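Local coordinates for spindle pole body-associated protein VIK1 (Candida glabrata, PDB 4GKP) that probably binds microtubules as a noncatalytic partner of the kinesin Kar3, through a C-terminal domain with a kinesin motor-like fold, the part described here, at residues A[215-220]-A[237-242]; A[17-22]-A[37-42]. All coordinates share one frame; numbering follows the deposited sequence.

Contact 1. Residues A[215-220]-A[237-242]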
loop_
_atom_site.group_PDB
_atom_site.type_symbol
_atom_site.label_atom_id
_atom_site.label_comp_id
_atom_site.label_asym_id
_atom_site.label_seq_id
_atom_site.Cartn_x
_atom_site.Cartn_y
_atom_site.Cartn_z
ATOM N N PRO A 215 7.610 13.282 -5.626
ATOM C CA PRO A 215 7.900 14.533 -4.900
ATOM C C PRO A 215 6.865 14.921 -3.838
ATOM O O PRO A 215 7.248 15.362 -2.735
ATOM C CB PRO A 215 7.935 15.579 -6.015
ATOM C CG PRO A 215 8.408 14.816 -7.204
ATOM C CD PRO A 215 7.726 13.479 -7.087
ATOM N N ILE A 216 5.580 14.748 -4.157
ATOM C CA ILE A 216 4.498 15.031 -3.198
ATOM C C ILE A 216 4.602 14.096 -1.991
ATOM O O ILE A 216 4.478 14.528 -0.839
ATOM C CB ILE A 216 3.090 14.917 -3.833
ATOM C CG1 ILE A 216 2.906 15.948 -4.956
ATOM N N LEU A 217 4.853 12.817 -2.265
ATOM C CA LEU A 217 5.051 11.842 -1.200
ATOM C C LEU A 217 6.260 12.245 -0.349
ATOM O O LEU A 217 6.125 12.435 0.855
ATOM C CB LEU A 217 5.191 10.427 -1.779
ATOM C CG LEU A 217 5.101 9.217 -0.845
ATOM C CD1 LEU A 217 3.712 9.086 -0.255
ATOM C CD2 LEU A 217 5.470 7.951 -1.602
ATOM N N LYS A 218 7.419 12.415 -0.985
ATOM C CA LYS A 218 8.619 12.916 -0.304
ATOM C C LYS A 218 8.304 14.116 0.604
ATOM O O LYS A 218 8.552 14.059 1.807
ATOM C CB LYS A 218 9.718 13.269 -1.314
ATOM N N ARG A 219 7.731 15.178 0.030
ATOM C CA ARG A 219 7.372 16.391 0.787
ATOM C C ARG A 219 6.532 16.076 2.028
ATOM O O ARG A 219 6.737 16.668 3.090
ATOM C CB ARG A 219 6.652 17.418 -0.101
ATOM C CG ARG A 219 7.562 18.206 -1.041
ATOM C CD ARG A 219 6.879 19.454 -1.590
ATOM N NE ARG A 219 5.887 19.165 -2.631
ATOM C CZ ARG A 219 4.564 19.174 -2.449
ATOM N NH1 ARG A 219 4.038 19.464 -1.262
ATOM N NH2 ARG A 219 3.758 18.893 -3.466
ATOM N N SER A 220 5.590 15.141 1.893
ATOM C CA SER A 220 4.856 14.619 3.042
ATOM C C SER A 220 5.814 13.801 3.913
ATOM O O SER A 220 5.787 13.881 5.140
ATOM C CB SER A 220 3.703 13.739 2.570
ATOM O OG SER A 220 3.020 14.316 1.472
ATOM N N LYS A 237 -1.904 13.249 7.057
ATOM C CA LYS A 237 -2.877 12.719 8.019
ATOM C C LYS A 237 -2.702 11.194 8.218
ATOM O O LYS A 237 -2.809 10.701 9.350
ATOM C CB LYS A 237 -4.303 13.057 7.565
ATOM C CG LYS A 237 -5.424 12.396 8.356
ATOM C CD LYS A 237 -5.536 12.962 9.760
ATOM C CE LYS A 237 -6.428 12.090 10.625
ATOM N NZ LYS A 237 -6.314 12.439 12.069
ATOM N N ILE A 238 -2.411 10.485 7.119
ATOM C CA ILE A 238 -2.147 9.039 7.104
ATOM C C ILE A 238 -0.829 8.681 7.816
ATOM O O ILE A 238 -0.821 7.805 8.703
ATOM C CB ILE A 238 -2.203 8.488 5.649
ATOM C CG1 ILE A 238 -3.632 8.548 5.109
ATOM C CG2 ILE A 238 -1.689 7.069 5.554
ATOM C CD1 ILE A 238 -3.732 8.510 3.601
ATOM N N PHE A 239 0.271 9.366 7.460
ATOM C CA PHE A 239 1.566 9.164 8.152
ATOM C C PHE A 239 1.514 9.511 9.641
ATOM O O PHE A 239 2.252 8.922 10.441
ATOM C CB PHE A 239 2.730 9.933 7.502
ATOM C CG PHE A 239 3.024 9.530 6.084
ATOM C CD1 PHE A 239 3.061 8.190 5.710
ATOM C CD2 PHE A 239 3.293 10.496 5.120
ATOM C CE1 PHE A 239 3.331 7.825 4.404
ATOM C CE2 PHE A 239 3.562 10.139 3.810
ATOM C CZ PHE A 239 3.580 8.802 3.452
ATOM N N HIS A 240 0.650 10.453 10.019
ATOM C CA HIS A 240 0.599 10.872 11.418
ATOM C C HIS A 240 -0.337 10.062 12.255
ATOM O O HIS A 240 -0.069 9.851 13.429
ATOM C CB HIS A 240 0.260 12.360 11.550
ATOM C CG HIS A 240 0.375 12.888 12.968
ATOM N ND1 HIS A 240 -0.700 13.089 13.759
ATOM C CD2 HIS A 240 1.494 13.233 13.731
ATOM C CE1 HIS A 240 -0.295 13.548 14.962
ATOM N NE2 HIS A 240 1.048 13.634 14.944
ATOM N N ASP A 241 -1.445 9.607 11.673
ATOM C CA ASP A 241 -2.512 8.995 12.463
ATOM C C ASP A 241 -2.804 7.510 12.220
ATOM O O ASP A 241 -3.739 6.964 12.815
ATOM C CB ASP A 241 -3.780 9.831 12.340
ATOM C CG ASP A 241 -3.698 11.107 13.154
ATOM O OD1 ASP A 241 -3.531 11.014 14.389
ATOM O OD2 ASP A 241 -3.792 12.200 12.562
ATOM N N THR A 242 -2.009 6.874 11.351
ATOM C CA THR A 242 -2.104 5.433 11.087
ATOM C C THR A 242 -0.693 4.859 11.055
ATOM O O THR A 242 0.245 5.573 10.702
ATOM C CB THR A 242 -2.836 5.105 9.748
ATOM O OG1 THR A 242 -2.003 5.406 8.629
ATOM C CG2 THR A 242 -4.115 5.885 9.597
#
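Phe239, on the last turn of helix 230-241, turns the edge of its ring to Leu217 of helix 214-219 and to Ser220, which follows it. CD1 of Leu217 lies 3.7 Å from CZ of Phe239, near the ring plane, and the two side chains cross at about a right angle. CB of Ser220 sits 3.8 Å from CE2 of Phe239, again at the edge. With CG anti to its carbonyl carbon (chi1 -62°), Phe239 holds its ring out toward the other helix. The close packing is on the Leu217 side: Phe86 of strand 83-88 touches both Leu217 and Phe239, its ring at about 25° to that of Phe239, and Ile208 and Leu235 also touch Leu217. Ser220 stands at the looser, partly exposed border, the last modelled residue before a gap in the chain. Its OG turns back to Ile216 O (2.7 Å), which also accepts the backbone N of Ser220 at 3.0 Å. The hydroxyl thus donates within its own segment, and it is CB of Ser220 that meets Phe239. No hydrogen bond joins the segments; the contact is apolar and rests on shape and burial.

Contact 2. Residues A[17-22]-A[37-42]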
loop_
_atom_site.group_PDB
_atom_site.type_symbol
_atom_site.label_atom_id
_atom_site.label_comp_id
_atom_site.label_asym_id
_atom_site.label_seq_id
_atom_site.Cartn_x
_atom_site.Cartn_y
_atom_site.Cartn_z
ATOM N N LEU A 17 9.544 -1.368 5.442
ATOM C CA LEU A 17 9.831 -1.096 4.053
ATOM C C LEU A 17 10.196 -2.366 3.348
ATOM O O LEU A 17 11.230 -2.963 3.624
ATOM C CB LEU A 17 10.978 -0.105 3.917
ATOM C CG LEU A 17 10.925 1.252 4.604
ATOM C CD1 LEU A 17 12.332 1.814 4.600
ATOM C CD2 LEU A 17 9.977 2.219 3.915
ATOM N N PHE A 18 9.346 -2.759 2.418
ATOM C CA PHE A 18 9.572 -3.953 1.667
ATOM C C PHE A 18 9.975 -3.618 0.236
ATOM O O PHE A 18 9.483 -2.652 -0.359
ATOM C CB PHE A 18 8.336 -4.853 1.745
ATOM C CG PHE A 18 7.876 -5.105 3.158
ATOM C CD1 PHE A 18 8.457 -6.103 3.920
ATOM C CD2 PHE A 18 6.890 -4.316 3.739
ATOM C CE1 PHE A 18 8.052 -6.326 5.234
ATOM C CE2 PHE A 18 6.489 -4.528 5.052
ATOM C CZ PHE A 18 7.067 -5.535 5.804
ATOM N N ALA A 19 10.898 -4.412 -0.291
ATOM C CA ALA A 19 11.312 -4.301 -1.677
ATOM C C ALA A 19 10.853 -5.533 -2.414
ATOM O O ALA A 19 11.294 -6.632 -2.126
ATOM C CB ALA A 19 12.825 -4.138 -1.788
ATOM N N ASN A 20 9.944 -5.344 -3.355
ATOM C CA ASN A 20 9.523 -6.421 -4.212
ATOM C C ASN A 20 10.527 -6.425 -5.365
ATOM O O ASN A 20 10.505 -5.555 -6.237
ATOM C CB ASN A 20 8.081 -6.186 -4.680
ATOM C CG ASN A 20 7.375 -7.460 -5.069
ATOM O OD1 ASN A 20 7.866 -8.553 -4.831
ATOM N ND2 ASN A 20 6.205 -7.325 -5.673
ATOM N N ILE A 21 11.434 -7.392 -5.318
ATOM C CA ILE A 21 12.576 -7.470 -6.212
ATOM C C ILE A 21 12.125 -8.292 -7.404
ATOM O O ILE A 21 11.857 -9.485 -7.270
ATOM C CB ILE A 21 13.774 -8.199 -5.518
ATOM C CG1 ILE A 21 14.100 -7.578 -4.148
ATOM C CG2 ILE A 21 15.009 -8.279 -6.417
ATOM C CD1 ILE A 21 14.828 -6.255 -4.213
ATOM N N ILE A 22 12.015 -7.660 -8.569
ATOM C CA ILE A 22 11.769 -8.432 -9.781
ATOM C C ILE A 22 13.144 -8.845 -10.343
ATOM O O ILE A 22 13.689 -8.198 -11.234
ATOM C CB ILE A 22 10.855 -7.688 -10.789
ATOM C CG1 ILE A 22 9.659 -7.038 -10.069
ATOM C CG2 ILE A 22 10.367 -8.642 -11.879
ATOM C CD1 ILE A 22 8.697 -8.020 -9.420
ATOM N N GLU A 37 19.446 -7.823 3.412
ATOM C CA GLU A 37 18.219 -7.081 3.044
ATOM C C GLU A 37 18.551 -5.678 2.518
ATOM O O GLU A 37 17.912 -4.679 2.877
ATOM C CB GLU A 37 17.204 -7.009 4.208
ATOM C CG GLU A 37 17.007 -8.296 5.003
ATOM C CD GLU A 37 16.136 -9.334 4.312
ATOM O OE1 GLU A 37 15.778 -9.176 3.128
ATOM O OE2 GLU A 37 15.802 -10.332 4.977
ATOM N N SER A 38 19.564 -5.616 1.666
ATOM C CA SER A 38 20.040 -4.345 1.157
ATOM C C SER A 38 20.139 -4.366 -0.352
ATOM O O SER A 38 20.305 -5.415 -0.974
ATOM C CB SER A 38 21.410 -4.006 1.753
ATOM O OG SER A 38 22.425 -4.822 1.184
ATOM N N ILE A 39 20.027 -3.186 -0.937
ATOM C CA ILE A 39 20.281 -3.009 -2.354
ATOM C C ILE A 39 21.324 -1.901 -2.501
ATOM O O ILE A 39 21.137 -0.778 -2.013
ATOM C CB ILE A 39 18.989 -2.659 -3.133
ATOM C CG1 ILE A 39 17.912 -3.725 -2.907
ATOM C CG2 ILE A 39 19.275 -2.507 -4.622
ATOM C CD1 ILE A 39 16.529 -3.297 -3.355
ATOM N N GLU A 40 22.442 -2.228 -3.135
ATOM C CA GLU A 40 23.393 -1.194 -3.479
ATOM C C GLU A 40 23.161 -0.723 -4.903
ATOM O O GLU A 40 23.081 -1.523 -5.831
ATOM C CB GLU A 40 24.848 -1.618 -3.272
ATOM C CG GLU A 40 25.809 -0.520 -3.713
ATOM C CD GLU A 40 27.233 -0.708 -3.241
ATOM O OE1 GLU A 40 27.735 -1.855 -3.258
ATOM O OE2 GLU A 40 27.852 0.319 -2.874
ATOM N N ASP A 41 23.045 0.593 -5.029
ATOM C CA ASP A 41 22.951 1.298 -6.290
ATOM C C ASP A 41 24.376 1.681 -6.741
ATOM O O ASP A 41 24.956 2.651 -6.255
ATOM C CB ASP A 41 22.095 2.538 -6.039
ATOM C CG ASP A 41 21.774 3.310 -7.288
ATOM O OD1 ASP A 41 22.487 3.152 -8.305
ATOM O OD2 ASP A 41 20.796 4.095 -7.236
ATOM N N MET A 42 24.947 0.903 -7.654
ATOM C CA MET A 42 26.310 1.160 -8.139
ATOM C C MET A 42 26.367 2.391 -9.062
ATOM O O MET A 42 27.435 2.979 -9.260
ATOM C CB MET A 42 26.882 -0.066 -8.864
ATOM C CG MET A 42 26.773 -1.390 -8.113
ATOM S SD MET A 42 27.831 -1.522 -6.653
#
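Strand 17-22 of the large mixed sheet meets the middle strand, 38-41, of a small three-stranded antiparallel sheet through a cluster of aliphatic side chains. Ile39 is the hub. Its CD1 approaches CD1 of Ile21 to 3.5 Å, the two isoleucines reaching toward each other tip to tip, and CD1 of Ile39 also lies 4.1 Å from CB of Ala19. CG1 of Ile39 follows more distantly, 4.2 Å from CD1 of Ile21. Both isoleucines place CG1 anti to the carbonyl carbon, but their ends differ: Ile39 is extended (chi2 166°), whereas Ile21 folds at chi2 -75°. Ala19 and Ile21, two residues apart, present their side chains on the same side of the strand, and the one methyl of Ile39 touches both. Val32 and Tyr34 also touch Ile21, while Phe50 adds to the surroundings of Ile39. The backbones stay apart, with the nearest CA atoms, those of Ala19 and Glu37, 8.8 Å from each other, and no hydrogen bond crosses. Where strand 38-41 begins, Glu37 and Ser38 both face Asn33 in a G1 beta bulge. Such an arrangement is typical of a small beta subdomain packed by side chains against the central sheet of a kinesin motor-like fold.

Both contacts are apolar, buried and without a hydrogen bond between their segments, yet they hold different elements. Contact 1 joins two helices close in sequence, through an aromatic ring met at its edge, and Leu217 also touches strands 83-88 and 201-208 of the large sheet. Contact 2 joins a strand of that same sheet to a separate small one, through aliphatic side chains. Contact 1 lies nearer the middle of the chain, about 13 Å from its centre against about 17 Å, but one of its three touching residues is partly exposed, whereas all three in contact 2 are buried. Their centres are about 22 Å apart and they do not touch; contact 1 packs helices on the large sheet, while contact 2 includes one of its strands.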